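Local coordinates for protein putative mandelate racemase (PDB 3OP2) that probably catalyses the abstraction of a proton next to a carboxylate in a magnesium-dependent reaction of the enolase superfamily, as a putative mandelate racemase, at residues H304-I309 / E329-H334; R140-S145 / A169-V174; L274-S279 / L299-H304. All blocks are in the same frame, centred on the assembly; numbering follows the deposited sequence.

Contact 1. Residues H304-I309 / E329-H334. With AKG (2-oxoglutaric acid), chain D.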
loop_
_atom_site.group_PDB
_atom_site.type_symbol
_atom_site.label_atom_id
_atom_site.label_comp_id
_atom_site.label_asym_id
_atom_site.label_seq_id
_atom_site.Cartn_x
_atom_site.Cartn_y
_atom_site.Cartn_z
ATOM N N HIS A 304 -11.986 13.369 1.445
ATOM C CA HIS A 304 -12.592 12.861 0.222
ATOM C C HIS A 304 -13.668 11.869 0.657
ATOM O O HIS A 304 -13.416 11.065 1.561
ATOM C CB HIS A 304 -11.519 12.139 -0.574
ATOM C CG HIS A 304 -12.040 11.355 -1.733
ATOM N ND1 HIS A 304 -12.517 10.067 -1.603
ATOM C CD2 HIS A 304 -12.136 11.667 -3.046
ATOM C CE1 HIS A 304 -12.887 9.623 -2.792
ATOM N NE2 HIS A 304 -12.670 10.576 -3.682
ATOM N N THR A 305 -14.847 11.920 0.034
ATOM C CA THR A 305 -16.000 11.103 0.480
ATOM C C THR A 305 -16.619 10.231 -0.639
ATOM O O THR A 305 -17.505 9.405 -0.388
ATOM C CB THR A 305 -17.142 11.981 1.069
ATOM O OG1 THR A 305 -17.795 12.695 0.012
ATOM C CG2 THR A 305 -16.630 12.975 2.112
ATOM N N PHE A 306 -16.113 10.432 -1.851
ATOM C CA PHE A 306 -16.694 10.031 -3.127
ATOM C C PHE A 306 -16.680 8.516 -3.385
ATOM O O PHE A 306 -15.627 7.952 -3.699
ATOM C CB PHE A 306 -15.844 10.751 -4.198
ATOM C CG PHE A 306 -16.458 10.836 -5.574
ATOM C CD1 PHE A 306 -16.552 9.715 -6.390
ATOM C CD2 PHE A 306 -16.852 12.076 -6.087
ATOM C CE1 PHE A 306 -17.082 9.808 -7.685
ATOM C CE2 PHE A 306 -17.395 12.192 -7.383
ATOM C CZ PHE A 306 -17.501 11.055 -8.187
ATOM N N ASN A 307 -17.834 7.869 -3.229
ATOM C CA ASN A 307 -18.111 6.530 -3.823
ATOM C C ASN A 307 -19.576 6.128 -3.691
ATOM O O ASN A 307 -20.242 5.821 -4.685
ATOM C CB ASN A 307 -17.235 5.402 -3.253
ATOM C CG ASN A 307 -17.261 4.141 -4.127
ATOM O OD1 ASN A 307 -16.663 4.111 -5.201
ATOM N ND2 ASN A 307 -17.941 3.098 -3.662
ATOM N N ASP A 308 -20.063 6.122 -2.454
ATOM C CA ASP A 308 -21.428 5.703 -2.154
ATOM C C ASP A 308 -21.906 6.379 -0.876
ATOM O O ASP A 308 -21.122 7.048 -0.181
ATOM C CB ASP A 308 -21.503 4.174 -2.032
ATOM C CG ASP A 308 -20.497 3.617 -1.034
ATOM O OD1 ASP A 308 -20.720 3.770 0.179
ATOM O OD2 ASP A 308 -19.488 3.017 -1.453
ATOM N N ILE A 309 -23.182 6.192 -0.556
ATOM C CA ILE A 309 -23.782 6.865 0.600
ATOM C C ILE A 309 -23.158 6.454 1.941
ATOM O O ILE A 309 -23.166 7.217 2.912
ATOM C CB ILE A 309 -25.315 6.692 0.628
ATOM C CG1 ILE A 309 -25.966 7.782 1.498
ATOM C CG2 ILE A 309 -25.707 5.283 1.074
ATOM C CD1 ILE A 309 -25.755 9.220 0.998
ATOM N N GLU A 329 -17.191 17.308 0.708
ATOM C CA GLU A 329 -17.383 16.866 -0.659
ATOM C C GLU A 329 -18.726 16.176 -0.851
ATOM O O GLU A 329 -19.019 15.158 -0.194
ATOM C CB GLU A 329 -16.252 15.933 -1.090
ATOM C CG GLU A 329 -16.404 15.451 -2.517
ATOM C CD GLU A 329 -15.215 14.666 -3.015
ATOM O OE1 GLU A 329 -14.637 13.872 -2.242
ATOM O OE2 GLU A 329 -14.872 14.847 -4.200
ATOM N N TRP A 330 -19.531 16.742 -1.748
ATOM C CA TRP A 330 -20.767 16.103 -2.165
ATOM C C TRP A 330 -20.719 15.725 -3.646
ATOM O O TRP A 330 -20.839 16.578 -4.515
ATOM C CB TRP A 330 -22.012 16.947 -1.842
ATOM C CG TRP A 330 -23.252 16.076 -1.788
ATOM C CD1 TRP A 330 -24.054 15.735 -2.838
ATOM C CD2 TRP A 330 -23.790 15.391 -0.635
ATOM N NE1 TRP A 330 -25.069 14.905 -2.412
ATOM C CE2 TRP A 330 -24.924 14.672 -1.067
ATOM C CE3 TRP A 330 -23.429 15.326 0.719
ATOM C CZ2 TRP A 330 -25.703 13.893 -0.191
ATOM C CZ3 TRP A 330 -24.212 14.551 1.592
ATOM C CH2 TRP A 330 -25.335 13.851 1.128
ATOM N N ASP A 331 -20.518 14.427 -3.898
ATOM C CA ASP A 331 -20.569 13.829 -5.240
ATOM C C ASP A 331 -21.922 14.152 -5.881
ATOM O O ASP A 331 -22.955 13.653 -5.442
ATOM C CB ASP A 331 -20.335 12.303 -5.114
ATOM C CG ASP A 331 -20.744 11.502 -6.357
ATOM O OD1 ASP A 331 -20.696 12.040 -7.488
ATOM O OD2 ASP A 331 -21.093 10.304 -6.183
ATOM N N ILE A 332 -21.910 15.017 -6.890
ATOM C CA ILE A 332 -23.158 15.460 -7.507
ATOM C C ILE A 332 -23.505 14.731 -8.831
ATOM O O ILE A 332 -24.493 15.066 -9.494
ATOM C CB ILE A 332 -23.208 17.010 -7.682
ATOM C CG1 ILE A 332 -21.914 17.554 -8.290
ATOM C CG2 ILE A 332 -23.461 17.691 -6.343
ATOM C CD1 ILE A 332 -21.661 17.178 -9.760
ATOM N N THR A 333 -22.690 13.746 -9.206
ATOM C CA THR A 333 -22.951 12.942 -10.405
ATOM C C THR A 333 -24.079 11.935 -10.168
ATOM O O THR A 333 -24.381 11.574 -9.029
ATOM C CB THR A 333 -21.692 12.177 -10.910
ATOM O OG1 THR A 333 -21.381 11.091 -10.023
ATOM C CG2 THR A 333 -20.489 13.112 -11.044
ATOM N N HIS A 334 -24.688 11.492 -11.261
ATOM C CA HIS A 334 -25.701 10.455 -11.236
ATOM C C HIS A 334 -25.119 9.156 -10.659
ATOM O O HIS A 334 -24.241 8.536 -11.261
ATOM C CB HIS A 334 -26.231 10.247 -12.660
ATOM C CG HIS A 334 -27.087 9.032 -12.822
ATOM N ND1 HIS A 334 -26.563 7.758 -12.917
ATOM C CD2 HIS A 334 -28.430 8.896 -12.920
ATOM C CE1 HIS A 334 -27.548 6.890 -13.060
ATOM N NE2 HIS A 334 -28.691 7.554 -13.067
HETATM C C1 AKG D . -12.448 13.649 -6.181
HETATM O O1 AKG D . -13.582 13.242 -5.863
HETATM O O2 AKG D . -11.811 14.466 -5.471
HETATM C C2 AKG D . -11.808 13.148 -7.398
HETATM O O5 AKG D . -10.679 13.541 -7.658
HETATM C C3 AKG D . -12.473 12.137 -8.311
HETATM C C4 AKG D . -13.740 12.701 -8.950
HETATM C C5 AKG D . -14.105 11.983 -10.244
HETATM O O3 AKG D . -14.021 10.732 -10.328
HETATM O O4 AKG D . -14.507 12.673 -11.209
HETATM O O HOH W 1 -19.437 12.205 -2.211
HETATM O O HOH W 2 -20.170 9.348 -3.616
#

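Contact 2. Residues R140-S145 / A169-V174. With AKG (2-oxoglutaric acid), chain D.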
loop_
_atom_site.group_PDB
_atom_site.type_symbol
_atom_site.label_atom_id
_atom_site.label_comp_id
_atom_site.label_asym_id
_atom_site.label_seq_id
_atom_site.Cartn_x
_atom_site.Cartn_y
_atom_site.Cartn_z
ATOM N N ARG A 140 -20.905 22.612 6.038
ATOM C CA ARG A 140 -20.794 23.246 4.728
ATOM C C ARG A 140 -20.324 22.268 3.651
ATOM O O ARG A 140 -19.249 21.663 3.772
ATOM C CB ARG A 140 -19.847 24.438 4.775
ATOM C CG ARG A 140 -19.604 25.024 3.392
ATOM C CD ARG A 140 -18.358 25.869 3.323
ATOM N NE ARG A 140 -18.626 27.016 2.461
ATOM C CZ ARG A 140 -17.883 28.112 2.412
ATOM N NH1 ARG A 140 -16.788 28.217 3.172
ATOM N NH2 ARG A 140 -18.235 29.098 1.596
ATOM N N ALA A 141 -21.123 22.150 2.593
ATOM C CA ALA A 141 -20.847 21.214 1.504
ATOM C C ALA A 141 -20.355 21.929 0.252
ATOM O O ALA A 141 -20.627 23.129 0.051
ATOM C CB ALA A 141 -22.094 20.385 1.192
ATOM N N TYR A 142 -19.611 21.193 -0.575
ATOM C CA TYR A 142 -19.290 21.661 -1.918
ATOM C C TYR A 142 -19.728 20.643 -2.980
ATOM O O TYR A 142 -19.780 19.432 -2.713
ATOM C CB TYR A 142 -17.812 22.077 -2.054
ATOM C CG TYR A 142 -16.806 20.959 -2.095
ATOM C CD1 TYR A 142 -16.441 20.374 -3.313
ATOM C CD2 TYR A 142 -16.186 20.503 -0.931
ATOM C CE1 TYR A 142 -15.499 19.352 -3.370
ATOM C CE2 TYR A 142 -15.231 19.473 -0.980
ATOM C CZ TYR A 142 -14.896 18.910 -2.208
ATOM O OH TYR A 142 -13.971 17.885 -2.279
ATOM N N ALA A 143 -20.058 21.156 -4.163
ATOM C CA ALA A 143 -20.476 20.337 -5.308
ATOM C C ALA A 143 -19.276 19.789 -6.048
ATOM O O ALA A 143 -18.449 20.552 -6.534
ATOM C CB ALA A 143 -21.350 21.158 -6.266
ATOM N N SER A 144 -19.189 18.467 -6.141
ATOM C CA SER A 144 -18.054 17.813 -6.804
ATOM C C SER A 144 -18.497 16.879 -7.942
ATOM O O SER A 144 -19.218 15.910 -7.701
ATOM C CB SER A 144 -17.221 17.029 -5.792
ATOM O OG SER A 144 -16.151 16.357 -6.431
ATOM N N SER A 145 -18.064 17.146 -9.173
ATOM C CA SER A 145 -17.192 18.267 -9.531
ATOM C C SER A 145 -17.470 18.693 -10.968
ATOM O O SER A 145 -18.060 17.940 -11.745
ATOM C CB SER A 145 -15.708 17.887 -9.379
ATOM O OG SER A 145 -15.416 16.658 -10.023
ATOM N N ALA A 169 -20.187 26.600 -2.495
ATOM C CA ALA A 169 -18.871 26.187 -2.951
ATOM C C ALA A 169 -18.965 25.044 -3.947
ATOM O O ALA A 169 -19.848 24.179 -3.827
ATOM C CB ALA A 169 -17.998 25.759 -1.747
ATOM N N ALA A 170 -18.032 25.028 -4.902
ATOM C CA ALA A 170 -17.928 23.959 -5.897
ATOM C C ALA A 170 -16.477 23.697 -6.326
ATOM O O ALA A 170 -15.629 24.588 -6.238
ATOM C CB ALA A 170 -18.787 24.277 -7.109
ATOM N N LYS A 171 -16.206 22.474 -6.789
ATOM C CA LYS A 171 -14.865 22.093 -7.242
ATOM C C LYS A 171 -14.781 21.901 -8.761
ATOM O O LYS A 171 -15.642 21.242 -9.371
ATOM C CB LYS A 171 -14.396 20.831 -6.512
ATOM C CG LYS A 171 -12.927 20.467 -6.698
ATOM C CD LYS A 171 -12.494 19.502 -5.603
ATOM C CE LYS A 171 -12.910 18.078 -5.925
ATOM N NZ LYS A 171 -12.630 17.127 -4.811
ATOM N N LEU A 172 -13.733 22.475 -9.352
ATOM C CA LEU A 172 -13.452 22.356 -10.779
ATOM C C LEU A 172 -12.195 21.513 -11.052
ATOM O O LEU A 172 -11.148 21.703 -10.424
ATOM C CB LEU A 172 -13.296 23.750 -11.391
ATOM C CG LEU A 172 -12.733 23.902 -12.815
ATOM C CD1 LEU A 172 -13.817 23.689 -13.871
ATOM C CD2 LEU A 172 -12.130 25.271 -12.993
ATOM N N LYS A 173 -12.309 20.583 -11.994
ATOM C CA LYS A 173 -11.159 19.847 -12.496
ATOM C C LYS A 173 -10.305 20.756 -13.377
ATOM O O LYS A 173 -10.828 21.540 -14.169
ATOM C CB LYS A 173 -11.590 18.592 -13.258
ATOM C CG LYS A 173 -11.955 17.436 -12.336
ATOM C CD LYS A 173 -12.430 16.213 -13.117
ATOM C CE LYS A 173 -12.459 14.973 -12.242
ATOM N NZ LYS A 173 -13.334 15.145 -11.044
ATOM N N VAL A 174 -8.989 20.661 -13.191
ATOM C CA VAL A 174 -8.019 21.493 -13.898
ATOM C C VAL A 174 -6.785 20.652 -14.209
ATOM O O VAL A 174 -6.696 19.496 -13.800
ATOM C CB VAL A 174 -7.578 22.740 -13.064
ATOM C CG1 VAL A 174 -8.769 23.647 -12.705
ATOM C CG2 VAL A 174 -6.796 22.323 -11.806
HETATM C C1 AKG D . -12.448 13.649 -6.181
HETATM O O1 AKG D . -13.582 13.242 -5.863
HETATM O O2 AKG D . -11.811 14.466 -5.471
HETATM C C2 AKG D . -11.808 13.148 -7.398
HETATM O O5 AKG D . -10.679 13.541 -7.658
HETATM C C3 AKG D . -12.473 12.137 -8.311
HETATM C C4 AKG D . -13.740 12.701 -8.950
HETATM C C5 AKG D . -14.105 11.983 -10.244
HETATM O O3 AKG D . -14.021 10.732 -10.328
HETATM O O4 AKG D . -14.507 12.673 -11.209
#

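Contact 3. Residues L274-S279 / L299-H304. With AKG (2-oxoglutaric acid), chain D.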
loop_
_atom_site.group_PDB
_atom_site.type_symbol
_atom_site.label_atom_id
_atom_site.label_comp_id
_atom_site.label_asym_id
_atom_site.label_seq_id
_atom_site.Cartn_x
_atom_site.Cartn_y
_atom_site.Cartn_z
ATOM N N LEU A 274 -5.723 18.019 4.707
ATOM C CA LEU A 274 -5.645 16.571 4.580
ATOM C C LEU A 274 -7.013 16.065 4.173
ATOM O O LEU A 274 -8.041 16.514 4.706
ATOM C CB LEU A 274 -5.234 15.933 5.906
ATOM C CG LEU A 274 -3.821 16.187 6.443
ATOM C CD1 LEU A 274 -3.590 17.669 6.786
ATOM C CD2 LEU A 274 -3.590 15.306 7.684
ATOM N N GLN A 275 -7.026 15.151 3.210
ATOM C CA GLN A 275 -8.268 14.677 2.610
ATOM C C GLN A 275 -8.431 13.173 2.728
ATOM O O GLN A 275 -9.139 12.559 1.919
ATOM C CB GLN A 275 -8.338 15.102 1.147
ATOM C CG GLN A 275 -8.331 16.614 0.961
ATOM C CD GLN A 275 -8.391 17.015 -0.500
ATOM O OE1 GLN A 275 -7.474 16.739 -1.259
ATOM N NE2 GLN A 275 -9.476 17.678 -0.897
ATOM N N ALA A 276 -7.774 12.591 3.736
ATOM C CA ALA A 276 -7.975 11.190 4.126
ATOM C C ALA A 276 -9.452 10.832 4.153
ATOM O O ALA A 276 -10.276 11.563 4.718
ATOM C CB ALA A 276 -7.351 10.909 5.496
ATOM N N ASP A 277 -9.772 9.709 3.519
ATOM C CA ASP A 277 -11.142 9.226 3.414
ATOM C C ASP A 277 -11.292 8.097 4.424
ATOM O O ASP A 277 -10.509 7.141 4.412
ATOM C CB ASP A 277 -11.375 8.712 1.988
ATOM C CG ASP A 277 -12.814 8.282 1.728
ATOM O OD1 ASP A 277 -13.561 7.950 2.679
ATOM O OD2 ASP A 277 -13.191 8.257 0.540
ATOM N N ALA A 278 -12.272 8.203 5.318
ATOM C CA ALA A 278 -12.467 7.175 6.344
ATOM C C ALA A 278 -12.592 5.766 5.730
ATOM O O ALA A 278 -12.143 4.782 6.312
ATOM C CB ALA A 278 -13.681 7.505 7.207
ATOM N N SER A 279 -13.177 5.694 4.534
ATOM C CA SER A 279 -13.418 4.428 3.849
ATOM C C SER A 279 -12.200 3.905 3.090
ATOM O O SER A 279 -12.241 2.799 2.549
ATOM C CB SER A 279 -14.615 4.565 2.896
ATOM O OG SER A 279 -14.351 5.535 1.890
ATOM N N LEU A 299 -3.891 22.596 10.848
ATOM C CA LEU A 299 -4.274 22.368 9.460
ATOM C C LEU A 299 -5.721 21.896 9.435
ATOM O O LEU A 299 -6.308 21.677 10.507
ATOM C CB LEU A 299 -3.363 21.311 8.842
ATOM C CG LEU A 299 -1.871 21.580 8.987
ATOM C CD1 LEU A 299 -1.070 20.405 8.403
ATOM C CD2 LEU A 299 -1.488 22.915 8.330
ATOM N N ALA A 300 -6.296 21.728 8.242
ATOM C CA ALA A 300 -7.679 21.229 8.112
ATOM C C ALA A 300 -7.716 19.772 7.652
ATOM O O ALA A 300 -6.803 19.297 6.976
ATOM C CB ALA A 300 -8.474 22.097 7.154
ATOM N N TRP A 301 -8.764 19.061 8.053
ATOM C CA TRP A 301 -9.054 17.750 7.512
ATOM C C TRP A 301 -10.446 17.821 6.884
ATOM O O TRP A 301 -11.432 17.957 7.584
ATOM C CB TRP A 301 -8.993 16.652 8.587
ATOM C CG TRP A 301 -9.567 15.335 8.107
ATOM C CD1 TRP A 301 -9.014 14.481 7.192
ATOM C CD2 TRP A 301 -10.832 14.757 8.478
ATOM N NE1 TRP A 301 -9.842 13.404 6.984
ATOM C CE2 TRP A 301 -10.959 13.539 7.769
ATOM C CE3 TRP A 301 -11.861 15.140 9.356
ATOM C CZ2 TRP A 301 -12.081 12.702 7.905
ATOM C CZ3 TRP A 301 -12.981 14.305 9.485
ATOM C CH2 TRP A 301 -13.073 13.099 8.761
ATOM N N ASN A 302 -10.491 17.772 5.561
ATOM C CA ASN A 302 -11.731 17.808 4.809
ATOM C C ASN A 302 -11.702 16.572 3.922
ATOM O O ASN A 302 -11.087 16.602 2.858
ATOM C CB ASN A 302 -11.830 19.104 3.968
ATOM C CG ASN A 302 -11.747 20.384 4.822
ATOM O OD1 ASN A 302 -10.894 21.244 4.595
ATOM N ND2 ASN A 302 -12.622 20.500 5.805
ATOM N N PRO A 303 -12.337 15.462 4.372
ATOM C CA PRO A 303 -12.128 14.188 3.694
ATOM C C PRO A 303 -12.644 14.164 2.269
ATOM O O PRO A 303 -13.623 14.830 1.939
ATOM C CB PRO A 303 -12.966 13.206 4.522
ATOM C CG PRO A 303 -14.061 14.075 5.113
ATOM C CD PRO A 303 -13.310 15.333 5.472
ATOM N N HIS A 304 -11.986 13.369 1.445
ATOM C CA HIS A 304 -12.592 12.861 0.222
ATOM C C HIS A 304 -13.668 11.869 0.657
ATOM O O HIS A 304 -13.416 11.065 1.561
ATOM C CB HIS A 304 -11.519 12.139 -0.574
ATOM C CG HIS A 304 -12.040 11.355 -1.733
ATOM N ND1 HIS A 304 -12.517 10.067 -1.603
ATOM C CD2 HIS A 304 -12.136 11.667 -3.046
ATOM C CE1 HIS A 304 -12.887 9.623 -2.792
ATOM N NE2 HIS A 304 -12.670 10.576 -3.682
HETATM C C1 AKG D . -12.448 13.649 -6.181
HETATM O O1 AKG D . -13.582 13.242 -5.863
HETATM O O2 AKG D . -11.811 14.466 -5.471
HETATM C C2 AKG D . -11.808 13.148 -7.398
HETATM O O5 AKG D . -10.679 13.541 -7.658
HETATM C C3 AKG D . -12.473 12.137 -8.311
HETATM C C4 AKG D . -13.740 12.701 -8.950
HETATM C C5 AKG D . -14.105 11.983 -10.244
HETATM O O3 AKG D . -14.021 10.732 -10.328
HETATM O O4 AKG D . -14.507 12.673 -11.209
HETATM O O HOH W 3 -12.468 16.942 -0.355
#

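Contact 1. Residues H304-I309 / E329-H334
The loop 304-309 runs past the C-terminal end of strand 329-331, with Thr-305 CA 6.0 Å from Glu-329 CA and Phe-306 CA 5.8 Å from Asp-331 CA. Thr-305 grips Glu-329 twice: its backbone N gives a nearly straight bond to the carboxylate OE1 (3.0 Å, 164° at the hydrogen), met on the anti side, and its OG1 donates to the main-chain O from above the carbonyl plane. OG1 also takes a bond from a water that in turn accepts from Asp-331 N. Extended from the main chain (chi1 -180°), Glu-329 carries OE2 to 2.6 Å from O1 of the bound 2-oxoglutarate. Farther along, Asp-331 CG lies over one face of the Phe-306 ring, toward its rim, while ligand C4 lies over the opposite face, also toward the rim; Asp-331 CB makes an off-centre CH-pi contact, 4.0 Å from the ring centroid. Thr-333 OG1 donates to the syn lone pair of Asp-331 OD1, and Thr-333 N reaches the same oxygen from above the carboxylate plane, closing an Asx turn. With OE1 held by Thr-305 N, and OE2 by Lys-171 and Ser-144 OG, the Glu-329 carboxylate is fixed in rotation beside the ligand.

Contact 2. Residues R140-S145 / A169-V174
Lys-171, on strand 169-173, runs obliquely alongside the ring of Tyr-142 on the neighbouring parallel strand 140-145. Its CB lies 3.6 Å from Tyr-142 CE1 and close to CD1 as well; CD stays beside CE1, and CE is near both Ser-144 OG (3.7 Å) and Tyr-142 OH. A bend at the third torsion (chi3 81°) in an otherwise extended chain brings NZ to the end of the ring, where it donates to Tyr-142 OH at 3.0 Å and to O2 of 2-oxoglutarate at 2.9 Å. Behind it the strands are joined by Ala-143 N to Ala-169 O and by Lys-171 N to Ala-143 O (3.0 Å, 169° at the hydrogen), and the methyls of Ala-143 and Ala-170 meet on the face turned to helix 152-164. Lys-173, bent at its last torsion (chi4 58°), divides NZ between Ser-145 OG at 2.8 Å and ligand O4 at 2.7 Å. This beta-alpha-beta unit thus sets two lysines on the ligand's two carboxylates, consistent with the Lys-X-Lys pattern of the mandelate racemase family. Lys-171 NZ is held among Tyr-142 OH, the ligand and salt bridges to Glu-227 and Glu-329, while Ser-145, preceded by a cis peptide bond, helps to position Lys-173.

Contact 3. Residues L274-S279 / L299-H304
Asp-277 OD1 is gripped from one face of its carboxylate by Ser-279, whose OG donates at 2.7 Å and whose N donates at 2.9 Å to close an Asx turn; Asn-315 ND2 is a further donor from helix 309-321. The other oxygen, OD2, takes the bond from His-304 ND1, 2.9 Å long. OD2 lies almost in the imidazole plane, at its edge, but the nitrogen reaches OD2 on the anti side, some way out of the carboxylate plane, and the two flat groups are turned 51° against each other. In both residues CG stands opposite the backbone N (chi1 -175° in Asp-277, 170° in His-304), and these torsions bring Asp-277 OD2 to His-304 ND1.

Upstream, one parallel bridge, Leu-274 with Trp-301, joins the segments, and the pairing continues into loop. Leu-274 N donates to Ala-300 O, Asn-302 N to Leu-274 O and His-304 N to Gln-275 O (3.0 Å). The Trp-301 indole points its NE1 at Ala-276 O (3.0 Å), which lies at the ring edge, while Pro-303 CD sits 3.6 Å above the centre of one indole face. Leu-274 CD1 meets Leu-299 CD1 near helix 259-267. Gln-275 lays CG against Asn-302 O, 3.3 Å away, and its NE2 goes on to bond Glu-227.

Bonded at ND1 to an acid that Ser-279 and Asn-315 hold, the imidazole has its rotation fixed, with CD2 and NE2 turned to the ligand carboxylate. Such His-carboxylate pairing at the end of neighbouring barrel strands is consistent with the His-Asp dyad that serves as a general base in mandelate racemase.

In the fold
The three contacts reach one curled sheet, the barrel of the enolase superfamily, and each brings groups to the same 2-oxoglutarate. Contacts 1 and 2, whose centres are 11 Å apart, join directly where strands 328-331 and 139-146 are neighbours: Trp-330 N lies 2.9 Å from Tyr-142 O and Ile-332 N 3.0 Å from Ser-144 O. Contacts 1 and 3 share His-304, with centres 14 Å apart. Contacts 2 and 3 do not touch, their nearest atoms being about 5 Å apart, but they converge on the ligand and on Glu-227, which meets both Lys-171 and Gln-275. A magnesium ion lies about 4 Å from the Lys-171 side chain and about 5 Å from that of His-304.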